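Local coordinates for arabinan endo-1,5-alpha-l-arabinosidase A (Cellvibrio cellulosa, PDB 1GYH), which hydrolyses the alpha-1,5-linked arabinofuranosyl bonds of linear arabinan, a plant cell-wall polysaccharide, and releases almost exclusively arabinotriose, at residues 43-48 with 107-112; 73-78 with 96-101; 249-254 with 302-307; 290-295 with 306-311. All coordinates share one frame; numbering follows the deposited sequence.

Contact 1: residues 43-48 with 107-112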
# COMPACT_ATOMS: atom_id res chain seq x y z
N ASP A 43 -17.32 4.77 7.10
CA ASP A 43 -16.90 6.11 7.57
C ASP A 43 -15.77 6.68 6.70
O ASP A 43 -15.31 6.05 5.75
CB ASP A 43 -16.40 5.98 9.03
CG ASP A 43 -16.37 7.26 9.81
OD1 ASP A 43 -17.02 8.26 9.46
OD2 ASP A 43 -15.72 7.32 10.86
N ARG A 44 -15.33 7.90 7.03
CA ARG A 44 -14.04 8.41 6.60
C ARG A 44 -13.24 8.73 7.84
O ARG A 44 -13.78 9.24 8.82
CB ARG A 44 -14.21 9.62 5.65
CG ARG A 44 -15.10 10.74 6.19
CD ARG A 44 -15.37 11.91 5.22
NE ARG A 44 -14.18 12.76 5.04
CZ ARG A 44 -14.04 13.70 4.10
NH1 ARG A 44 -15.02 13.97 3.25
NH2 ARG A 44 -12.92 14.39 4.02
N ALA A 45 -11.95 8.40 7.84
CA ALA A 45 -11.17 8.53 9.05
C ALA A 45 -11.12 9.96 9.56
O ALA A 45 -11.38 10.20 10.75
CB ALA A 45 -9.77 7.98 8.85
N PHE A 46 -10.77 10.89 8.68
CA PHE A 46 -10.87 12.35 8.97
C PHE A 46 -12.16 12.92 8.38
O PHE A 46 -12.41 12.80 7.17
CB PHE A 46 -9.69 13.12 8.36
CG PHE A 46 -8.35 12.77 8.98
CD1 PHE A 46 -7.66 11.61 8.59
CD2 PHE A 46 -7.79 13.58 9.96
CE1 PHE A 46 -6.41 11.31 9.12
CE2 PHE A 46 -6.55 13.28 10.54
CZ PHE A 46 -5.87 12.12 10.12
N ALA A 47 -12.98 13.50 9.23
CA ALA A 47 -14.20 14.19 8.82
C ALA A 47 -13.87 15.33 7.84
O ALA A 47 -14.63 15.60 6.89
CB ALA A 47 -14.91 14.71 10.00
N THR A 48 -12.74 15.99 8.07
CA THR A 48 -12.25 16.98 7.11
C THR A 48 -10.84 16.56 6.63
O THR A 48 -10.73 15.79 5.67
CB THR A 48 -12.30 18.42 7.72
OG1 THR A 48 -11.58 18.48 8.96
CG2 THR A 48 -13.69 18.82 8.09
N TYR A 107 -15.42 4.15 19.61
CA TYR A 107 -14.96 4.59 18.29
C TYR A 107 -14.58 6.08 18.21
O TYR A 107 -15.44 6.95 18.38
CB TYR A 107 -16.01 4.30 17.23
CG TYR A 107 -15.58 4.55 15.79
CD1 TYR A 107 -15.81 5.79 15.16
CD2 TYR A 107 -15.01 3.54 15.04
CE1 TYR A 107 -15.46 5.98 13.81
CE2 TYR A 107 -14.63 3.72 13.70
CZ TYR A 107 -14.87 4.94 13.08
OH TYR A 107 -14.51 5.08 11.76
N ARG A 108 -13.30 6.33 17.93
CA ARG A 108 -12.78 7.67 17.60
C ARG A 108 -11.36 7.59 17.07
O ARG A 108 -10.48 7.08 17.73
CB ARG A 108 -12.81 8.59 18.84
CG ARG A 108 -12.26 10.01 18.56
CD ARG A 108 -12.52 11.02 19.66
NE ARG A 108 -11.59 10.84 20.77
CZ ARG A 108 -11.51 11.62 21.81
NH1 ARG A 108 -12.29 12.68 21.93
NH2 ARG A 108 -10.66 11.34 22.78
N TRP A 109 -11.14 8.13 15.88
CA TRP A 109 -9.82 8.30 15.31
C TRP A 109 -9.07 9.51 15.90
O TRP A 109 -9.59 10.63 15.91
CB TRP A 109 -9.90 8.44 13.77
CG TRP A 109 -10.35 7.20 13.08
CD1 TRP A 109 -11.59 6.95 12.58
CD2 TRP A 109 -9.57 6.03 12.83
NE1 TRP A 109 -11.63 5.69 12.03
CE2 TRP A 109 -10.41 5.11 12.17
CE3 TRP A 109 -8.25 5.66 13.11
CZ2 TRP A 109 -9.98 3.83 11.80
CZ3 TRP A 109 -7.81 4.35 12.72
CH2 TRP A 109 -8.67 3.49 12.05
N GLU A 110 -7.85 9.26 16.39
CA GLU A 110 -7.02 10.26 17.02
C GLU A 110 -5.70 10.39 16.28
O GLU A 110 -4.87 9.48 16.29
CB GLU A 110 -6.81 9.93 18.51
CG GLU A 110 -8.12 9.66 19.24
CD GLU A 110 -8.02 9.59 20.75
OE1 GLU A 110 -6.89 9.67 21.30
OE2 GLU A 110 -9.08 9.48 21.38
N ASP A 111 -5.49 11.54 15.66
CA ASP A 111 -4.29 11.74 14.83
C ASP A 111 -3.08 11.92 15.73
O ASP A 111 -3.16 12.63 16.72
CB ASP A 111 -4.45 12.97 13.93
CG ASP A 111 -3.36 13.09 12.89
OD1 ASP A 111 -2.84 12.04 12.41
OD2 ASP A 111 -2.98 14.19 12.46
N LYS A 112 -1.99 11.30 15.35
CA LYS A 112 -0.73 11.37 16.07
C LYS A 112 0.33 12.16 15.28
O LYS A 112 1.47 12.32 15.75
CB LYS A 112 -0.26 9.92 16.36
CG LYS A 112 -1.32 9.06 17.11
CD LYS A 112 -1.69 9.63 18.45
CE LYS A 112 -2.75 8.81 19.16
NZ LYS A 112 -3.03 9.30 20.52
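With CG anti to the backbone N in both residues (chi1 -161° in Asp-43, -173° in Tyr-107), carboxylate and phenol reach toward each other and meet tip to tip. The seam joins two adjacent blades of the five-bladed beta-propeller: the end of strand 38-44 on one side, the approach to strand 110-118, an edge strand of the next blade, on the other. Tyr-107 OH donates to Asp-43 OD2 at 2.7 Å; OD2 accepts with its anti lone pair and lies at the edge of the phenol ring. The same hydroxyl accepts from Trp-109 NE1 at 3.0 Å, so indole, phenol and carboxylate form a short hydrogen-bonded chain that should fix the hydroxyl and polarise it toward the acid. Trp-109, its CG beside the backbone N, offers one indole face to Ala-45, whose CB stands 4.2 Å from the centroid of the five-membered ring and 4° off its normal, a CH-pi contact. Further along, Asp-111 is held by Tyr-80 OH at OD1 and by Trp-52 NE1 at OD2. Phe-46, edge-to-face with Tyr-80, crosses this carboxylate almost at a right angle, ring edge first, with CZ 3.8 Å from Asp-111 OD1.

Contact 2: residues 73-78 with 96-101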
# COMPACT_ATOMS: atom_id res chain seq x y z
N LYS A 73 -1.09 -4.31 19.89
CA LYS A 73 -1.50 -4.20 21.30
C LYS A 73 -2.94 -3.72 21.51
O LYS A 73 -3.20 -2.85 22.35
CB LYS A 73 -0.52 -3.32 22.11
CG LYS A 73 0.93 -3.84 22.20
CD LYS A 73 1.79 -2.95 23.08
CE LYS A 73 3.27 -3.13 22.82
NZ LYS A 73 3.77 -4.41 23.35
N GLY A 74 -3.89 -4.29 20.78
CA GLY A 74 -5.29 -3.98 21.03
C GLY A 74 -5.82 -2.75 20.30
O GLY A 74 -7.04 -2.53 20.29
N LEU A 75 -4.93 -1.99 19.65
CA LEU A 75 -5.33 -0.81 18.87
C LEU A 75 -5.22 -0.98 17.35
O LEU A 75 -4.55 -1.90 16.84
CB LEU A 75 -4.45 0.37 19.27
CG LEU A 75 -4.47 0.79 20.73
CD1 LEU A 75 -3.54 1.97 20.91
CD2 LEU A 75 -5.87 1.12 21.21
N PHE A 76 -5.86 -0.05 16.63
CA PHE A 76 -5.83 -0.01 15.16
C PHE A 76 -5.03 1.24 14.71
O PHE A 76 -5.41 2.36 15.06
CB PHE A 76 -7.27 0.02 14.59
CG PHE A 76 -8.05 -1.22 14.87
CD1 PHE A 76 -8.68 -1.41 16.08
CD2 PHE A 76 -8.11 -2.23 13.93
CE1 PHE A 76 -9.42 -2.58 16.36
CE2 PHE A 76 -8.84 -3.40 14.19
CZ PHE A 76 -9.47 -3.58 15.41
N TYR A 77 -3.93 1.02 14.00
CA TYR A 77 -3.06 2.06 13.48
C TYR A 77 -3.30 2.19 11.96
O TYR A 77 -3.11 1.25 11.20
CB TYR A 77 -1.59 1.73 13.73
CG TYR A 77 -1.15 1.80 15.16
CD1 TYR A 77 -1.54 0.83 16.09
CD2 TYR A 77 -0.35 2.81 15.61
CE1 TYR A 77 -1.14 0.88 17.37
CE2 TYR A 77 0.05 2.86 16.93
CZ TYR A 77 -0.35 1.90 17.80
OH TYR A 77 0.03 1.93 19.10
N LEU A 78 -3.75 3.38 11.54
CA LEU A 78 -4.04 3.68 10.16
C LEU A 78 -3.04 4.73 9.69
O LEU A 78 -3.14 5.90 10.06
CB LEU A 78 -5.48 4.19 10.04
CG LEU A 78 -5.90 4.72 8.66
CD1 LEU A 78 -5.76 3.56 7.63
CD2 LEU A 78 -7.32 5.29 8.61
N VAL A 96 -5.04 6.68 15.10
CA VAL A 96 -5.28 5.48 15.91
C VAL A 96 -6.68 5.46 16.47
O VAL A 96 -7.20 6.49 16.86
CB VAL A 96 -4.26 5.41 17.04
CG1 VAL A 96 -4.33 4.07 17.78
CG2 VAL A 96 -2.87 5.58 16.47
N ASN A 97 -7.28 4.27 16.50
CA ASN A 97 -8.61 4.05 17.05
C ASN A 97 -8.59 2.77 17.93
O ASN A 97 -7.80 1.84 17.66
CB ASN A 97 -9.59 3.86 15.90
CG ASN A 97 -11.03 4.21 16.27
OD1 ASN A 97 -11.47 4.04 17.41
ND2 ASN A 97 -11.79 4.69 15.28
N LYS A 98 -9.45 2.73 18.92
CA LYS A 98 -9.70 1.52 19.73
C LYS A 98 -10.53 0.45 19.03
O LYS A 98 -10.47 -0.72 19.40
CB LYS A 98 -10.43 1.88 21.03
CG LYS A 98 -9.72 2.85 22.00
CD LYS A 98 -10.74 3.42 23.01
CE LYS A 98 -10.22 4.43 24.04
NZ LYS A 98 -11.35 4.96 25.01
N THR A 99 -11.32 0.84 18.03
CA THR A 99 -12.19 -0.09 17.33
C THR A 99 -12.49 0.42 15.92
O THR A 99 -12.19 1.56 15.61
CB THR A 99 -13.48 -0.32 18.14
OG1 THR A 99 -14.31 -1.29 17.49
CG2 THR A 99 -14.33 0.92 18.22
N LEU A 100 -13.05 -0.43 15.07
CA LEU A 100 -13.40 -0.06 13.69
C LEU A 100 -14.92 0.08 13.45
O LEU A 100 -15.32 0.51 12.38
CB LEU A 100 -12.80 -1.07 12.70
CG LEU A 100 -11.25 -1.11 12.64
CD1 LEU A 100 -10.75 -2.02 11.53
CD2 LEU A 100 -10.63 0.31 12.49
N ASN A 101 -15.73 -0.31 14.42
CA ASN A 101 -17.19 -0.17 14.36
C ASN A 101 -17.64 1.26 14.74
O ASN A 101 -17.56 1.66 15.88
CB ASN A 101 -17.88 -1.19 15.32
CG ASN A 101 -19.39 -1.14 15.28
OD1 ASN A 101 -20.00 -0.34 14.55
ND2 ASN A 101 -20.02 -1.99 16.10
O HOH W 1 -9.36 -2.00 21.54
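Strands 75-82 and 90-97 form an antiparallel hairpin in which Phe-76 and Asn-97 are a hydrogen-bonded pair and Tyr-77 and Val-96 the non-hydrogen-bonded pair beside it. Phe-76 N donates to Asn-97 O at 2.9 Å, nearly along the C=O axis, and Asn-97 N returns the bond to Phe-76 O at 3.0 Å. Beyond this pair no further direct bond follows between the two segments, and a water donates to both Gly-74 O and Lys-98 O. The Phe-76 ring is met from two directions. Leu-100 lies over one face, its CG 3.8 Å from the ring centroid in a CH-pi contact, while the carbonyl oxygens of Asn-97 and Lys-98 sit at the ring edge. On the other face of the sheet, Tyr-77 and Val-96 point the same way side by side, CD2 to CG2 3.8 Å. Val-96 CG1, anti to its own backbone N, instead touches Leu-75 CD1 at 3.9 Å. Asn-97 OD1 accepts from Thr-99 N at 3.3 Å, an Asx turn, and also from Arg-108 N. The hairpin is flanked by strands 63-72 and 110-118 of its own blade, while Leu-100 packs on strands 11-15 and 18-23 of the neighbouring blade.

Contact 3: residues 249-254 with 302-307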
# COMPACT_ATOMS: atom_id res chain seq x y z
N LEU A 249 7.76 -10.94 -12.44
CA LEU A 249 6.35 -10.76 -12.72
C LEU A 249 5.43 -11.64 -11.87
O LEU A 249 5.60 -12.86 -11.82
CB LEU A 249 6.04 -10.96 -14.21
CG LEU A 249 4.54 -10.91 -14.57
CD1 LEU A 249 3.99 -9.53 -14.31
CD2 LEU A 249 4.25 -11.34 -16.01
N LEU A 250 4.46 -11.02 -11.20
CA LEU A 250 3.38 -11.74 -10.52
C LEU A 250 2.07 -11.74 -11.30
O LEU A 250 1.45 -12.79 -11.53
CB LEU A 250 3.15 -11.15 -9.13
CG LEU A 250 1.99 -11.78 -8.33
CD1 LEU A 250 2.29 -13.28 -8.09
CD2 LEU A 250 1.78 -11.08 -7.04
N ILE A 251 1.61 -10.55 -11.70
CA ILE A 251 0.41 -10.42 -12.49
C ILE A 251 0.46 -9.06 -13.20
O ILE A 251 0.88 -8.05 -12.60
CB ILE A 251 -0.87 -10.53 -11.63
CG1 ILE A 251 -2.15 -10.47 -12.48
CG2 ILE A 251 -0.86 -9.52 -10.40
CD1 ILE A 251 -3.45 -10.93 -11.70
N LYS A 252 0.02 -9.10 -14.45
CA LYS A 252 -0.16 -7.95 -15.32
C LYS A 252 -1.56 -7.96 -15.92
O LYS A 252 -2.32 -8.92 -15.82
CB LYS A 252 0.87 -7.90 -16.44
CG LYS A 252 0.84 -9.05 -17.48
CD LYS A 252 2.02 -9.00 -18.49
CE LYS A 252 1.92 -10.20 -19.48
NZ LYS A 252 2.70 -10.04 -20.75
N GLY A 253 -1.91 -6.85 -16.55
CA GLY A 253 -3.24 -6.68 -17.08
C GLY A 253 -3.49 -7.39 -18.36
O GLY A 253 -2.58 -7.96 -18.94
N ASN A 254 -4.75 -7.33 -18.80
CA ASN A 254 -5.19 -7.92 -20.04
C ASN A 254 -6.21 -6.99 -20.76
O ASN A 254 -6.35 -5.82 -20.39
CB ASN A 254 -5.77 -9.33 -19.77
CG ASN A 254 -6.90 -9.32 -18.77
OD1 ASN A 254 -7.84 -8.47 -18.87
ND2 ASN A 254 -6.86 -10.26 -17.79
N PRO A 302 5.30 -16.87 -5.33
CA PRO A 302 3.85 -16.68 -5.39
C PRO A 302 3.33 -16.73 -6.79
O PRO A 302 4.04 -16.40 -7.75
CB PRO A 302 3.62 -15.28 -4.77
CG PRO A 302 4.92 -14.55 -4.95
CD PRO A 302 6.02 -15.64 -4.95
N GLN A 303 2.09 -17.19 -6.90
CA GLN A 303 1.40 -17.36 -8.18
C GLN A 303 -0.10 -17.04 -7.96
O GLN A 303 -0.67 -17.38 -6.91
CB GLN A 303 1.60 -18.81 -8.65
CG GLN A 303 1.04 -19.11 -9.95
CD GLN A 303 1.07 -20.61 -10.28
OE1 GLN A 303 2.15 -21.21 -10.45
NE2 GLN A 303 -0.13 -21.22 -10.37
N VAL A 304 -0.70 -16.35 -8.93
CA VAL A 304 -2.14 -16.11 -8.97
C VAL A 304 -2.77 -16.48 -10.32
O VAL A 304 -2.06 -16.60 -11.33
CB VAL A 304 -2.47 -14.64 -8.59
CG1 VAL A 304 -2.08 -14.34 -7.15
CG2 VAL A 304 -1.79 -13.64 -9.58
N ASP A 305 -4.08 -16.71 -10.32
CA ASP A 305 -4.82 -17.08 -11.52
C ASP A 305 -5.51 -15.80 -12.01
O ASP A 305 -6.41 -15.30 -11.37
CB ASP A 305 -5.82 -18.22 -11.17
CG ASP A 305 -6.77 -18.60 -12.32
OD1 ASP A 305 -6.67 -18.05 -13.47
OD2 ASP A 305 -7.66 -19.49 -12.14
N GLU A 306 -5.06 -15.27 -13.15
CA GLU A 306 -5.58 -13.97 -13.61
C GLU A 306 -7.08 -14.00 -13.98
O GLU A 306 -7.73 -12.96 -14.09
CB GLU A 306 -4.68 -13.33 -14.69
CG GLU A 306 -4.74 -13.83 -16.09
CD GLU A 306 -4.15 -12.77 -17.06
OE1 GLU A 306 -2.95 -12.35 -16.97
OE2 GLU A 306 -4.91 -12.32 -17.92
N LYS A 307 -7.65 -15.19 -14.15
CA LYS A 307 -9.10 -15.33 -14.34
C LYS A 307 -9.91 -14.80 -13.19
O LYS A 307 -11.05 -14.38 -13.40
CB LYS A 307 -9.48 -16.80 -14.63
CG LYS A 307 -8.97 -17.26 -16.00
CD LYS A 307 -8.82 -18.79 -16.14
CE LYS A 307 -10.10 -19.53 -15.93
NZ LYS A 307 -9.94 -20.98 -16.34
O HOH W 2 5.89 -14.87 -9.39
O HOH W 3 1.24 -15.47 -11.12
O HOH W 4 -0.56 -12.01 -15.44
O HOH W 5 -1.85 -10.93 -19.41
O HOH W 6 -8.91 -11.77 -16.33
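Ile-251 and Val-304 cross at about a right angle, and this apolar crossing lies midway along two segments whose touching parts, 250-254 and 302-306, run 8° apart in the same direction. Ile-251, with CG1 anti to the backbone N and the chain extended, presents CD1 to Val-304 CG2 at 3.8 Å. CG2 of the valine sits in the crowded position between its own backbone N and carbonyl carbon. The same CD1 also meets Glu-306 CB. Alongside, Leu-250 turns CD1 to Pro-302, 3.6 Å from its carbonyl O and 4.1 Å from its CB. Leu-250 and Ile-251 both face Leu-222, a classic beta bulge at the edge of one propeller blade; Pro-302 belongs to the edge strand of the next. Toward the far end, Asn-254 and Glu-306 slide past each other in opposite directions, their amide and carboxylate planes 48° apart. Asn-254 ND2 donates to Glu-306 OE2 at 2.8 Å, lying above the carboxylate plane although the oxygen is in the plane of the amide. Asn-254 OD1 accepts from Arg-256 N and Trp-257 N, which fixes the amide's rotation. One water links the backbones where strands would pair, donating to Leu-250 O at 2.7 Å and accepting from Val-304 N. Two more tie Lys-252 N and Gly-253 O to Glu-306 OE1. Glu-306 is therefore gripped at both oxygens by neutral donors, the amide and two waters, consistent with an ionised carboxylate at a hydrated seam between blades rather than a continuous sheet.

Contact 4: residues 290-295 with 306-311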
# COMPACT_ATOMS: atom_id res chain seq x y z
N LYS A 290 -10.21 -5.97 -6.26
CA LYS A 290 -10.04 -7.39 -6.63
C LYS A 290 -9.29 -8.12 -5.49
O LYS A 290 -8.29 -7.62 -4.97
CB LYS A 290 -9.36 -7.58 -7.98
CG LYS A 290 -10.10 -7.12 -9.17
CD LYS A 290 -11.44 -7.83 -9.45
CE LYS A 290 -12.29 -7.05 -10.44
NZ LYS A 290 -13.57 -7.72 -10.85
N ILE A 291 -9.84 -9.26 -5.05
CA ILE A 291 -9.19 -10.17 -4.09
C ILE A 291 -8.99 -11.51 -4.83
O ILE A 291 -9.94 -12.06 -5.40
CB ILE A 291 -10.08 -10.39 -2.85
CG1 ILE A 291 -10.41 -9.05 -2.19
CG2 ILE A 291 -9.38 -11.36 -1.87
CD1 ILE A 291 -11.25 -9.12 -0.98
N LEU A 292 -7.74 -11.97 -4.87
CA LEU A 292 -7.35 -13.19 -5.58
C LEU A 292 -6.72 -14.18 -4.61
O LEU A 292 -6.08 -13.76 -3.62
CB LEU A 292 -6.31 -12.91 -6.67
CG LEU A 292 -6.74 -12.01 -7.86
CD1 LEU A 292 -6.59 -10.64 -7.44
CD2 LEU A 292 -5.84 -12.25 -9.10
N ASN A 293 -6.92 -15.47 -4.87
CA ASN A 293 -6.25 -16.51 -4.06
C ASN A 293 -4.78 -16.57 -4.42
O ASN A 293 -4.40 -16.62 -5.58
CB ASN A 293 -6.95 -17.88 -4.24
CG ASN A 293 -8.41 -17.85 -3.81
OD1 ASN A 293 -8.71 -17.71 -2.61
ND2 ASN A 293 -9.34 -17.95 -4.79
N LEU A 294 -3.93 -16.51 -3.40
CA LEU A 294 -2.50 -16.48 -3.56
C LEU A 294 -1.95 -17.90 -3.33
O LEU A 294 -2.03 -18.43 -2.20
CB LEU A 294 -1.90 -15.48 -2.56
CG LEU A 294 -0.43 -15.04 -2.67
CD1 LEU A 294 -0.06 -14.54 -4.06
CD2 LEU A 294 -0.20 -13.91 -1.61
N HIS A 295 -1.37 -18.47 -4.39
CA HIS A 295 -0.73 -19.82 -4.35
C HIS A 295 0.81 -19.71 -4.36
O HIS A 295 1.36 -18.63 -4.52
CB HIS A 295 -1.19 -20.69 -5.54
CG HIS A 295 -2.67 -20.77 -5.67
ND1 HIS A 295 -3.40 -19.92 -6.48
CD2 HIS A 295 -3.58 -21.52 -5.00
CE1 HIS A 295 -4.68 -20.18 -6.33
NE2 HIS A 295 -4.82 -21.14 -5.43
N GLU A 306 -5.06 -15.27 -13.15
CA GLU A 306 -5.58 -13.97 -13.61
C GLU A 306 -7.08 -14.00 -13.98
O GLU A 306 -7.73 -12.96 -14.09
CB GLU A 306 -4.68 -13.33 -14.69
CG GLU A 306 -4.74 -13.83 -16.09
CD GLU A 306 -4.15 -12.77 -17.06
OE1 GLU A 306 -2.95 -12.35 -16.97
OE2 GLU A 306 -4.91 -12.32 -17.92
N LYS A 307 -7.65 -15.19 -14.15
CA LYS A 307 -9.10 -15.33 -14.34
C LYS A 307 -9.91 -14.80 -13.19
O LYS A 307 -11.05 -14.38 -13.40
CB LYS A 307 -9.48 -16.80 -14.63
CG LYS A 307 -8.97 -17.26 -16.00
CD LYS A 307 -8.82 -18.79 -16.14
CE LYS A 307 -10.10 -19.53 -15.93
NZ LYS A 307 -9.94 -20.98 -16.34
N GLU A 308 -9.34 -14.79 -11.97
CA GLU A 308 -10.04 -14.23 -10.82
C GLU A 308 -10.25 -12.69 -10.88
O GLU A 308 -11.08 -12.15 -10.17
CB GLU A 308 -9.36 -14.64 -9.52
CG GLU A 308 -9.51 -16.15 -9.29
CD GLU A 308 -8.89 -16.66 -7.99
OE1 GLU A 308 -8.24 -15.89 -7.28
OE2 GLU A 308 -9.04 -17.86 -7.72
N LEU A 309 -9.51 -12.00 -11.75
CA LEU A 309 -9.88 -10.60 -12.07
C LEU A 309 -11.31 -10.51 -12.56
O LEU A 309 -11.98 -9.50 -12.29
CB LEU A 309 -8.93 -9.96 -13.09
CG LEU A 309 -7.48 -9.84 -12.68
CD1 LEU A 309 -6.62 -9.42 -13.86
CD2 LEU A 309 -7.25 -8.90 -11.51
N ASP A 310 -11.80 -11.53 -13.28
CA ASP A 310 -13.21 -11.56 -13.72
C ASP A 310 -14.19 -12.18 -12.71
O ASP A 310 -15.30 -11.70 -12.58
CB ASP A 310 -13.34 -12.28 -15.04
CG ASP A 310 -12.45 -11.71 -16.10
OD1 ASP A 310 -12.65 -10.52 -16.45
OD2 ASP A 310 -11.52 -12.38 -16.63
N SER A 311 -13.79 -13.24 -12.02
CA SER A 311 -14.73 -13.99 -11.17
C SER A 311 -14.87 -13.45 -9.76
O SER A 311 -15.87 -13.78 -9.09
CB SER A 311 -14.36 -15.48 -11.13
OG SER A 311 -13.05 -15.68 -10.63
O HOH W 7 -15.50 -8.84 -13.10
O HOH W 8 -5.51 -16.89 -7.90
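Hydrogen bonds dominate where helix 308-311 meets strand 286-296. Glu-308, its chain extended beyond CG, reaches past Leu-292 to Asn-293, which it crosses at about a right angle and holds twice. Asn-293 N donates to OE1 of Glu-308 at 2.8 Å on the syn lone pair, with an N-H...O angle of 161°. Asn-293 ND2 reaches OE2 of Glu-308 at 2.9 Å from above the carboxylate plane, the amide and carboxylate standing 80° apart. One main-chain and one side-chain donor on separate oxygens leave the carboxylate little rotational freedom. A water that donates to Asn-293 O at 2.6 Å also gives OE1 a weak bond. The second polar group is Lys-290, bent at chi2 (-62°), which crosses Leu-309 at about a right angle and donates from NZ to Leu-309 O at 2.8 Å, in the carbonyl plane. The ammonium, presumably charged, is met by neutral oxygens: the carbonyls of Leu-309 in the helix and Tyr-312 just after it, and Gln-4 OE1. Apolar contact is looser: Lys-290 CG lies 4.1 Å from Leu-309 CD2, and Leu-292 CD2 is 4.4 Å from the same methyl, while Ile-251 and Trp-257 pack on Leu-309. The arrangement belongs to the end of a five-bladed beta-propeller: after strand 302-303 completes the last blade, the chain makes this short helix against strand 286-296 and then sends strand 315-316 to pair with strand 38-44 of the first blade.

How the contacts relate
The four contacts form two pairs on the propeller. Contacts 1 and 2 have centres 11 Å apart and share a sheet: strand 90-97 of contact 2 pairs with strand 110-118 of contact 1, Glu-110 N lying 2.9 Å from Val-96 O. Contacts 3 and 4, centres 8 Å apart, share Glu-306 and Lys-307 and join through Gln-303 O and His-295 N, at 2.8 Å. The pairs are remote, contacts 1 and 3 being 35 Å apart between centres on opposite sides of the chain's centre. Near the probable substrate residues, the side chain of Phe-46 in contact 1 lies about 8 Å from Gly-62, and that of Lys-290 in contact 4 about 9 Å from the side chain of Gln-287.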